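Local coordinates for epimerase (Methylomonas sp. DH-1, PDB 7CJ7), which catalyses the manganese-dependent epimerisation of ketoses at C3, most actively on L-ribulose, followed by D-ribulose, D-allulose and D-fructose, at residues A[114-119]-A[258-263]; A[149-154]-A[169-174]; A[156-161]-A[185-190]. All coordinates share one frame; numbering follows the deposited sequence.

Interaction 1: residues A[114-119]-A[258-263]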
loop_
_atom_site.group_PDB
_atom_site.type_symbol
_atom_site.label_atom_id
_atom_site.label_comp_id
_atom_site.label_asym_id
_atom_site.label_seq_id
_atom_site.Cartn_x
_atom_site.Cartn_y
_atom_site.Cartn_z
ATOM N N CYS A 114 1.941 -15.474 -8.577
ATOM C CA CYS A 114 1.091 -15.666 -7.374
ATOM C C CYS A 114 -0.293 -15.044 -7.586
ATOM O O CYS A 114 -0.513 -14.401 -8.636
ATOM C CB CYS A 114 1.739 -15.043 -6.149
ATOM S SG CYS A 114 1.738 -13.238 -6.191
ATOM N N ALA A 115 -1.191 -15.225 -6.620
ATOM C CA ALA A 115 -2.495 -14.526 -6.596
ATOM C C ALA A 115 -2.240 -13.039 -6.329
ATOM O O ALA A 115 -1.506 -12.703 -5.373
ATOM C CB ALA A 115 -3.409 -15.141 -5.567
ATOM N N LEU A 116 -2.786 -12.171 -7.172
ATOM C CA LEU A 116 -2.726 -10.701 -6.972
ATOM C C LEU A 116 -3.711 -10.356 -5.860
ATOM O O LEU A 116 -4.911 -10.631 -6.047
ATOM C CB LEU A 116 -3.099 -9.995 -8.275
ATOM C CG LEU A 116 -3.114 -8.471 -8.219
ATOM C CD1 LEU A 116 -1.734 -7.925 -7.937
ATOM C CD2 LEU A 116 -3.660 -7.887 -9.513
ATOM N N GLY A 117 -3.226 -9.817 -4.742
ATOM C CA GLY A 117 -4.100 -9.342 -3.654
ATOM C C GLY A 117 -3.516 -9.591 -2.278
ATOM O O GLY A 117 -2.313 -9.877 -2.186
ATOM N N LYS A 118 -4.343 -9.435 -1.243
ATOM C CA LYS A 118 -3.862 -9.322 0.157
ATOM C C LYS A 118 -3.837 -10.699 0.822
ATOM O O LYS A 118 -4.882 -11.152 1.281
ATOM C CB LYS A 118 -4.731 -8.387 1.000
ATOM C CG LYS A 118 -4.095 -8.062 2.348
ATOM C CD LYS A 118 -5.019 -7.512 3.404
ATOM C CE LYS A 118 -4.817 -6.031 3.617
ATOM N NZ LYS A 118 -5.137 -5.295 2.376
ATOM N N TYR A 119 -2.664 -11.309 0.907
ATOM C CA TYR A 119 -2.479 -12.610 1.588
ATOM C C TYR A 119 -2.701 -12.377 3.073
ATOM O O TYR A 119 -2.294 -11.343 3.599
ATOM C CB TYR A 119 -1.084 -13.164 1.311
ATOM C CG TYR A 119 -0.949 -13.836 -0.030
ATOM C CD1 TYR A 119 -1.275 -15.171 -0.187
ATOM C CD2 TYR A 119 -0.514 -13.142 -1.147
ATOM C CE1 TYR A 119 -1.139 -15.814 -1.405
ATOM C CE2 TYR A 119 -0.383 -13.770 -2.373
ATOM C CZ TYR A 119 -0.695 -15.112 -2.502
ATOM O OH TYR A 119 -0.573 -15.756 -3.699
ATOM N N SER A 258 -10.288 -3.826 -10.161
ATOM C CA SER A 258 -10.411 -2.498 -9.505
ATOM C C SER A 258 -10.592 -2.673 -7.991
ATOM O O SER A 258 -9.985 -1.887 -7.225
ATOM C CB SER A 258 -11.508 -1.679 -10.128
ATOM O OG SER A 258 -11.140 -1.287 -11.450
ATOM N N ASN A 259 -11.368 -3.675 -7.565
ATOM C CA ASN A 259 -11.652 -3.918 -6.128
ATOM C C ASN A 259 -10.439 -4.606 -5.490
ATOM O O ASN A 259 -10.112 -4.268 -4.333
ATOM C CB ASN A 259 -12.977 -4.655 -5.940
ATOM C CG ASN A 259 -14.148 -3.751 -6.257
ATOM O OD1 ASN A 259 -14.114 -2.559 -5.951
ATOM N ND2 ASN A 259 -15.175 -4.302 -6.877
ATOM N N THR A 260 -9.745 -5.482 -6.219
ATOM C CA THR A 260 -8.475 -6.089 -5.737
ATOM C C THR A 260 -7.454 -4.976 -5.454
ATOM O O THR A 260 -6.712 -5.078 -4.439
ATOM C CB THR A 260 -7.927 -7.126 -6.726
ATOM O OG1 THR A 260 -8.900 -8.158 -6.871
ATOM C CG2 THR A 260 -6.626 -7.742 -6.264
ATOM N N LEU A 261 -7.415 -3.948 -6.301
ATOM C CA LEU A 261 -6.420 -2.845 -6.218
ATOM C C LEU A 261 -6.946 -1.713 -5.329
ATOM O O LEU A 261 -6.236 -0.697 -5.181
ATOM C CB LEU A 261 -6.097 -2.329 -7.623
ATOM C CG LEU A 261 -5.450 -3.348 -8.560
ATOM C CD1 LEU A 261 -5.005 -2.679 -9.856
ATOM C CD2 LEU A 261 -4.276 -4.035 -7.881
ATOM N N CYS A 262 -8.131 -1.879 -4.741
ATOM C CA CYS A 262 -8.706 -0.928 -3.751
ATOM C C CYS A 262 -8.767 0.482 -4.359
ATOM O O CYS A 262 -8.365 1.447 -3.686
ATOM C CB CYS A 262 -7.898 -0.935 -2.456
ATOM S SG CYS A 262 -7.885 -2.547 -1.626
ATOM N N VAL A 263 -9.304 0.604 -5.578
ATOM C CA VAL A 263 -9.401 1.909 -6.292
ATOM C C VAL A 263 -10.701 2.595 -5.855
ATOM O O VAL A 263 -11.703 2.516 -6.580
ATOM C CB VAL A 263 -9.312 1.728 -7.816
ATOM C CG1 VAL A 263 -9.341 3.067 -8.546
ATOM C CG2 VAL A 263 -8.071 0.948 -8.202
#
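Thr260, in helix 257-260, meets Leu116 and Gly117 of the loop after strand 107-112 with its methyl group. CG2 stands anti to the backbone N and lies 3.4 Å from the carbonyl O of Leu116 and 4.1 Å from Leu116 CG. Threonine fits because its two branches divide the work: the methyl packs on the loop, while OG1 makes a weak hydrogen bond back to Lys256 O. The same CG2 is 4.0 Å from Gly117 CA. Glycine is called for here, since at phi 144° and psi -167° a CB would jam against the Leu116 carbonyl O, and it would also sit close to this methyl. Leu261 follows with an apolar contact between branch ends, its CD2 being 4.2 Å from Leu116 CD2; it also touches the bound L-sorbose. Cys262, which packs on Lys118 of the second subunit, then leaves the helix with a positive phi, and two backbone bonds, Val263 N to Ser258 O and a weaker one from Cys262 N to Asn259 O, complete a Schellman motif. A loop packed on the end of a short helix, both beyond the C-terminal ends of the barrel strands, with Leu261 lining the sugar pocket, is characteristic of the substrate-binding mouth of a TIM barrel.

Interaction 2: residues A[149-154]-A[169-174]. With MN (manganese (II) ion), chain D; SOL (L-sorbose), chain C.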
loop_
_atom_site.group_PDB
_atom_site.type_symbol
_atom_site.label_atom_id
_atom_site.label_comp_id
_atom_site.label_asym_id
_atom_site.label_seq_id
_atom_site.Cartn_x
_atom_site.Cartn_y
_atom_site.Cartn_z
ATOM N N ILE A 149 8.833 -13.535 -20.254
ATOM C CA ILE A 149 7.962 -13.278 -19.078
ATOM C C ILE A 149 8.697 -12.304 -18.156
ATOM O O ILE A 149 9.919 -12.426 -17.980
ATOM C CB ILE A 149 7.527 -14.569 -18.372
ATOM C CG1 ILE A 149 8.679 -15.277 -17.656
ATOM C CG2 ILE A 149 6.836 -15.484 -19.369
ATOM C CD1 ILE A 149 8.214 -16.447 -16.807
ATOM N N ASP A 150 7.954 -11.342 -17.626
ATOM C CA ASP A 150 8.490 -10.279 -16.749
ATOM C C ASP A 150 7.677 -10.322 -15.454
ATOM O O ASP A 150 6.451 -10.090 -15.501
ATOM C CB ASP A 150 8.444 -8.928 -17.459
ATOM C CG ASP A 150 8.875 -9.000 -18.914
ATOM O OD1 ASP A 150 10.103 -8.940 -19.171
ATOM O OD2 ASP A 150 7.975 -9.137 -19.782
ATOM N N LEU A 151 8.340 -10.633 -14.348
ATOM C CA LEU A 151 7.696 -10.847 -13.034
ATOM C C LEU A 151 7.637 -9.503 -12.308
ATOM O O LEU A 151 8.703 -8.943 -11.964
ATOM C CB LEU A 151 8.512 -11.887 -12.264
ATOM C CG LEU A 151 8.384 -13.332 -12.752
ATOM C CD1 LEU A 151 8.936 -13.539 -14.152
ATOM C CD2 LEU A 151 9.080 -14.261 -11.787
ATOM N N GLU A 152 6.428 -8.976 -12.138
ATOM C CA GLU A 152 6.222 -7.632 -11.562
ATOM C C GLU A 152 6.333 -7.710 -10.037
ATOM O O GLU A 152 5.502 -8.371 -9.396
ATOM C CB GLU A 152 4.871 -7.059 -11.967
ATOM C CG GLU A 152 4.771 -5.588 -11.651
ATOM C CD GLU A 152 3.445 -4.981 -12.062
ATOM O OE1 GLU A 152 2.527 -5.749 -12.481
ATOM O OE2 GLU A 152 3.338 -3.757 -11.978
ATOM N N VAL A 153 7.310 -7.003 -9.490
ATOM C CA VAL A 153 7.457 -6.772 -8.027
ATOM C C VAL A 153 6.332 -5.836 -7.597
ATOM O O VAL A 153 6.208 -4.744 -8.166
ATOM C CB VAL A 153 8.842 -6.181 -7.724
ATOM C CG1 VAL A 153 8.984 -5.857 -6.248
ATOM C CG2 VAL A 153 9.936 -7.120 -8.210
ATOM N N VAL A 154 5.512 -6.247 -6.643
ATOM C CA VAL A 154 4.400 -5.374 -6.193
ATOM C C VAL A 154 4.465 -5.268 -4.675
ATOM O O VAL A 154 5.234 -6.010 -4.033
ATOM C CB VAL A 154 3.030 -5.876 -6.680
ATOM C CG1 VAL A 154 2.918 -5.811 -8.195
ATOM C CG2 VAL A 154 2.744 -7.278 -6.162
ATOM N N LEU A 169 15.173 -10.342 -7.887
ATOM C CA LEU A 169 16.409 -10.806 -8.575
ATOM C C LEU A 169 16.897 -12.129 -7.952
ATOM O O LEU A 169 17.322 -13.002 -8.710
ATOM C CB LEU A 169 17.469 -9.704 -8.526
ATOM C CG LEU A 169 17.175 -8.482 -9.394
ATOM C CD1 LEU A 169 18.181 -7.380 -9.121
ATOM C CD2 LEU A 169 17.163 -8.845 -10.872
ATOM N N ALA A 170 16.796 -12.306 -6.630
ATOM C CA ALA A 170 17.140 -13.579 -5.958
ATOM C C ALA A 170 16.179 -14.673 -6.433
ATOM O O ALA A 170 16.643 -15.785 -6.715
ATOM C CB ALA A 170 17.092 -13.418 -4.467
ATOM N N PHE A 171 14.891 -14.359 -6.555
ATOM C CA PHE A 171 13.850 -15.289 -7.064
ATOM C C PHE A 171 14.214 -15.707 -8.496
ATOM O O PHE A 171 14.206 -16.904 -8.814
ATOM C CB PHE A 171 12.475 -14.624 -6.950
ATOM C CG PHE A 171 11.295 -15.472 -7.349
ATOM C CD1 PHE A 171 10.982 -15.669 -8.681
ATOM C CD2 PHE A 171 10.466 -16.021 -6.387
ATOM C CE1 PHE A 171 9.884 -16.426 -9.047
ATOM C CE2 PHE A 171 9.348 -16.756 -6.754
ATOM C CZ PHE A 171 9.053 -16.946 -8.082
ATOM N N LEU A 172 14.562 -14.744 -9.344
ATOM C CA LEU A 172 14.893 -15.019 -10.764
ATOM C C LEU A 172 16.160 -15.877 -10.847
ATOM O O LEU A 172 16.288 -16.637 -11.808
ATOM C CB LEU A 172 15.049 -13.694 -11.500
ATOM C CG LEU A 172 13.732 -13.027 -11.878
ATOM C CD1 LEU A 172 13.972 -11.623 -12.386
ATOM C CD2 LEU A 172 13.010 -13.843 -12.920
ATOM N N ASP A 173 17.060 -15.770 -9.869
ATOM C CA ASP A 173 18.294 -16.599 -9.847
ATOM C C ASP A 173 17.903 -18.068 -9.674
ATOM O O ASP A 173 18.561 -18.926 -10.271
ATOM C CB ASP A 173 19.246 -16.193 -8.726
ATOM C CG ASP A 173 19.963 -14.882 -8.962
ATOM O OD1 ASP A 173 20.079 -14.482 -10.136
ATOM O OD2 ASP A 173 20.415 -14.273 -7.956
ATOM N N GLU A 174 16.857 -18.344 -8.894
ATOM C CA GLU A 174 16.354 -19.725 -8.655
ATOM C C GLU A 174 15.564 -20.180 -9.890
ATOM O O GLU A 174 15.661 -21.355 -10.255
ATOM C CB GLU A 174 15.531 -19.791 -7.363
ATOM C CG GLU A 174 16.328 -19.432 -6.113
ATOM C CD GLU A 174 15.515 -19.245 -4.836
ATOM O OE1 GLU A 174 16.006 -18.565 -3.905
ATOM O OE2 GLU A 174 14.388 -19.772 -4.763
HETATM MN MN MN D . 1.938 -2.330 -12.534
HETATM C C1 SOL C . -1.034 -4.117 -9.918
HETATM O O1 SOL C . -0.952 -3.254 -8.809
HETATM C C2 SOL C . -0.188 -3.643 -11.056
HETATM O O2 SOL C . 0.740 -2.877 -10.861
HETATM C C3 SOL C . -0.548 -4.096 -12.464
HETATM O O3 SOL C . 0.549 -3.948 -13.336
HETATM C C4 SOL C . -1.047 -5.537 -12.474
HETATM O O4 SOL C . -0.011 -6.400 -12.001
HETATM C C5 SOL C . -1.485 -6.024 -13.857
HETATM O O5 SOL C . -1.758 -7.424 -13.800
HETATM C C6 SOL C . -2.710 -5.311 -14.390
HETATM O O6 SOL C . -3.035 -5.782 -15.701
#
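One methyl group, Leu151 CD2, makes every close contact between residues 149-154 and 169-174, touching Phe171 and Leu172 together. It comes obliquely to the Phe171 ring at the CE1 corner, 3.6 Å away, with CD1 of that ring a little farther. The long directions of the leucine and the phenylalanine cross at about a right angle. Roughly at right angles to that approach, Leu151 CD2 meets Leu172 CD2 at 4.1 Å, a looser touch between branch ends. Phe171 is brought in by its first torsion, which sets CG anti to the backbone N (chi1 -176°) and carries the ring off the helix toward the strand. The ring also packs on Arg128, Ser131 and Val132 of helix 125-143, so this large flat group lies between helix 125-143 and strand 148-152. Leucine suits position 151 because its branched, apolar end can serve two neighbours at once.

The next residue, Glu152, belongs to the interior of the barrel. Its extended chain brings OE2 to the manganese ion at 2.1 Å, while OE1 accepts a hydrogen bond from O4 of L-sorbose at 2.7 Å. The metal is also bound by Asp185, His211 and Glu246, and by O2 and O3 of the sugar. Glu152 probably also serves as a proton donor or acceptor in catalysis. This is the strand-on-helix packing of a beta-alpha-beta unit (strand 148-152, helix 165-175, strand 180-185) of the TIM barrel, whose strand ends carry the metal site.

Interaction 3: residues A[156-161]-A[185-190]. With MN (manganese (II) ion), chain D; SOL (L-sorbose), chain C.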
loop_
_atom_site.group_PDB
_atom_site.type_symbol
_atom_site.label_atom_id
_atom_site.label_comp_id
_atom_site.label_asym_id
_atom_site.label_seq_id
_atom_site.Cartn_x
_atom_site.Cartn_y
_atom_site.Cartn_z
ATOM N N ARG A 156 3.429 -5.052 -0.546
ATOM C CA ARG A 156 3.063 -6.048 0.490
ATOM C C ARG A 156 1.559 -6.357 0.449
ATOM O O ARG A 156 1.185 -7.487 0.819
ATOM C CB ARG A 156 3.462 -5.487 1.854
ATOM C CG ARG A 156 2.712 -4.213 2.227
ATOM C CD ARG A 156 3.308 -3.486 3.417
ATOM N NE ARG A 156 4.692 -3.106 3.183
ATOM C CZ ARG A 156 5.534 -2.740 4.135
ATOM N NH1 ARG A 156 5.122 -2.687 5.386
ATOM N NH2 ARG A 156 6.786 -2.431 3.836
ATOM N N TYR A 157 0.707 -5.406 0.070
ATOM C CA TYR A 157 -0.764 -5.628 0.079
ATOM C C TYR A 157 -1.199 -6.421 -1.167
ATOM O O TYR A 157 -2.376 -6.789 -1.230
ATOM C CB TYR A 157 -1.531 -4.304 0.185
ATOM C CG TYR A 157 -1.141 -3.428 1.350
ATOM C CD1 TYR A 157 -1.589 -3.684 2.636
ATOM C CD2 TYR A 157 -0.346 -2.312 1.155
ATOM C CE1 TYR A 157 -1.246 -2.864 3.700
ATOM C CE2 TYR A 157 0.019 -1.487 2.206
ATOM C CZ TYR A 157 -0.448 -1.756 3.484
ATOM O OH TYR A 157 -0.108 -0.939 4.518
ATOM N N GLU A 158 -0.293 -6.672 -2.124
ATOM C CA GLU A 158 -0.640 -7.295 -3.432
ATOM C C GLU A 158 0.119 -8.613 -3.670
ATOM O O GLU A 158 -0.316 -9.370 -4.550
ATOM C CB GLU A 158 -0.431 -6.289 -4.563
ATOM C CG GLU A 158 -1.395 -5.106 -4.506
ATOM C CD GLU A 158 -1.353 -4.208 -5.735
ATOM O OE1 GLU A 158 -0.931 -4.704 -6.800
ATOM O OE2 GLU A 158 -1.702 -3.007 -5.624
ATOM N N THR A 159 1.201 -8.885 -2.930
ATOM C CA THR A 159 1.891 -10.206 -2.911
ATOM C C THR A 159 2.663 -10.374 -1.610
ATOM O O THR A 159 3.096 -9.359 -1.023
ATOM C CB THR A 159 2.885 -10.416 -4.063
ATOM O OG1 THR A 159 3.323 -11.775 -4.014
ATOM C CG2 THR A 159 4.116 -9.548 -3.982
ATOM N N ASN A 160 2.865 -11.619 -1.204
ATOM C CA ASN A 160 3.734 -11.946 -0.052
ATOM C C ASN A 160 5.021 -12.620 -0.548
ATOM O O ASN A 160 5.799 -13.041 0.302
ATOM C CB ASN A 160 2.963 -12.753 0.995
ATOM C CG ASN A 160 2.531 -14.122 0.519
ATOM O OD1 ASN A 160 2.801 -14.503 -0.613
ATOM N ND2 ASN A 160 1.844 -14.859 1.379
ATOM N N ILE A 161 5.267 -12.667 -1.865
ATOM C CA ILE A 161 6.401 -13.449 -2.447
ATOM C C ILE A 161 7.615 -12.542 -2.662
ATOM O O ILE A 161 8.725 -12.947 -2.278
ATOM C CB ILE A 161 5.990 -14.159 -3.753
ATOM C CG1 ILE A 161 4.956 -15.251 -3.490
ATOM C CG2 ILE A 161 7.203 -14.709 -4.477
ATOM C CD1 ILE A 161 5.485 -16.409 -2.673
ATOM N N ASP A 185 7.683 -1.339 -11.102
ATOM C CA ASP A 185 6.508 -0.436 -11.191
ATOM C C ASP A 185 6.714 0.684 -10.170
ATOM O O ASP A 185 6.821 0.376 -8.968
ATOM C CB ASP A 185 5.230 -1.240 -10.959
ATOM C CG ASP A 185 3.956 -0.414 -11.014
ATOM O OD1 ASP A 185 3.989 0.735 -10.577
ATOM O OD2 ASP A 185 2.952 -0.949 -11.486
ATOM N N THR A 186 6.800 1.936 -10.620
ATOM C CA THR A 186 7.190 3.071 -9.743
ATOM C C THR A 186 6.191 3.211 -8.583
ATOM O O THR A 186 6.607 3.658 -7.509
ATOM C CB THR A 186 7.340 4.372 -10.535
ATOM O OG1 THR A 186 6.116 4.663 -11.216
ATOM C CG2 THR A 186 8.485 4.300 -11.524
ATOM N N TYR A 187 4.918 2.877 -8.786
ATOM C CA TYR A 187 3.890 2.954 -7.715
ATOM C C TYR A 187 4.287 2.019 -6.565
ATOM O O TYR A 187 4.251 2.422 -5.391
ATOM C CB TYR A 187 2.503 2.606 -8.253
ATOM C CG TYR A 187 1.499 2.277 -7.178
ATOM C CD1 TYR A 187 0.922 3.264 -6.406
ATOM C CD2 TYR A 187 1.123 0.967 -6.933
ATOM C CE1 TYR A 187 0.008 2.963 -5.407
ATOM C CE2 TYR A 187 0.204 0.653 -5.944
ATOM C CZ TYR A 187 -0.376 1.656 -5.197
ATOM O OH TYR A 187 -1.278 1.356 -4.215
ATOM N N HIS A 188 4.642 0.777 -6.892
ATOM C CA HIS A 188 5.035 -0.249 -5.893
ATOM C C HIS A 188 6.387 0.110 -5.272
ATOM O O HIS A 188 6.548 -0.080 -4.054
ATOM C CB HIS A 188 4.999 -1.635 -6.534
ATOM C CG HIS A 188 3.630 -2.021 -6.976
ATOM N ND1 HIS A 188 2.598 -2.218 -6.080
ATOM C CD2 HIS A 188 3.121 -2.242 -8.209
ATOM C CE1 HIS A 188 1.512 -2.557 -6.750
ATOM N NE2 HIS A 188 1.810 -2.582 -8.055
ATOM N N MET A 189 7.322 0.615 -6.075
ATOM C CA MET A 189 8.688 0.969 -5.619
ATOM C C MET A 189 8.587 2.088 -4.580
ATOM O O MET A 189 9.371 2.086 -3.612
ATOM C CB MET A 189 9.551 1.447 -6.788
ATOM C CG MET A 189 9.785 0.395 -7.839
ATOM S SD MET A 189 10.723 1.061 -9.229
ATOM C CE MET A 189 12.287 1.417 -8.426
ATOM N N ASN A 190 7.640 3.004 -4.786
ATOM C CA ASN A 190 7.440 4.194 -3.921
ATOM C C ASN A 190 7.167 3.726 -2.486
ATOM O O ASN A 190 7.554 4.432 -1.537
ATOM C CB ASN A 190 6.310 5.079 -4.449
ATOM C CG ASN A 190 6.117 6.306 -3.590
ATOM O OD1 ASN A 190 7.048 7.095 -3.417
ATOM N ND2 ASN A 190 4.944 6.434 -2.993
HETATM MN MN MN D . 1.938 -2.330 -12.534
HETATM C C1 SOL C . -1.034 -4.117 -9.918
HETATM O O1 SOL C . -0.952 -3.254 -8.809
HETATM C C2 SOL C . -0.188 -3.643 -11.056
HETATM O O2 SOL C . 0.740 -2.877 -10.861
HETATM C C3 SOL C . -0.548 -4.096 -12.464
HETATM O O3 SOL C . 0.549 -3.948 -13.336
HETATM C C4 SOL C . -1.047 -5.537 -12.474
HETATM O O4 SOL C . -0.011 -6.400 -12.001
HETATM C C5 SOL C . -1.485 -6.024 -13.857
HETATM O O5 SOL C . -1.758 -7.424 -13.800
HETATM C C6 SOL C . -2.710 -5.311 -14.390
HETATM O O6 SOL C . -3.035 -5.782 -15.701
#
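A polar contact bridged by the substrate joins Glu158, in the loop after strand 148-152, to His188 on helix 186-192 at the mouth of the barrel. The carboxylate and the imidazole meet at the CE1 corner of the ring with their planes 90° apart: Glu158 OE1 is 3.3 Å from His188 CE1, and OE2 lies in the ring plane at its edge.

L-sorbose O1 donates to Glu158 OE1 over a very short 2.5 Å and accepts from His188 NE2 at 2.9 Å, a bent bond of 132°. The same N-H is shared with sugar O2, 3.0 Å from His188 NE2 and straighter at 149°. Histidine suits the place because its single flat N-H donor serves two adjacent sugar oxygens. Glu158, with CG anti to the carbonyl carbon and the chain extended beyond, is long enough to reach O1 from the loop. Tyr187 covers a face of the histidine ring, its CD2 lying 3.5 Å above the plane of His188 and over its centre, which should help to hold the ring's rotation.

As is usual in TIM-barrel enzymes, the site sits at the C-terminal ends of the strands. Asp185 ends strand 180-185 and binds the manganese ion through OD2 at 2.0 Å, while OD1 is the N-cap acceptor for Tyr187 N, 2.9 Å away. With an alanine in place of Glu158, sugar O1 would probably be left without its acceptor and the hydroxyl of Tyr157 of the second subunit without one of its partners. That hydroxyl, hydrogen-bonded to Glu158 OE2 and Tyr187 OH, places the second subunit behind the pocket lining.

All three contacts belong to one eight-stranded parallel barrel. Interaction 1 spans the longest stretch of chain and encloses the other two, while the segments of interactions 2 and 3 interleave in the order 149-154, 156-161, 169-174, 185-190. Interactions 1 and 3 touch, with centres about 11 Å apart; a probable backbone hydrogen bond from Gly117 N to Glu158 O joins their loops, and both reach the second subunit. Interactions 2 and 3 have centres about 13 Å apart and meet at the manganese ion and L-sorbose. Interactions 1 and 2, about 19 Å apart between centres, do not touch. Barrel wall, metal site and dimer-facing loops therefore adjoin around a single substrate pocket.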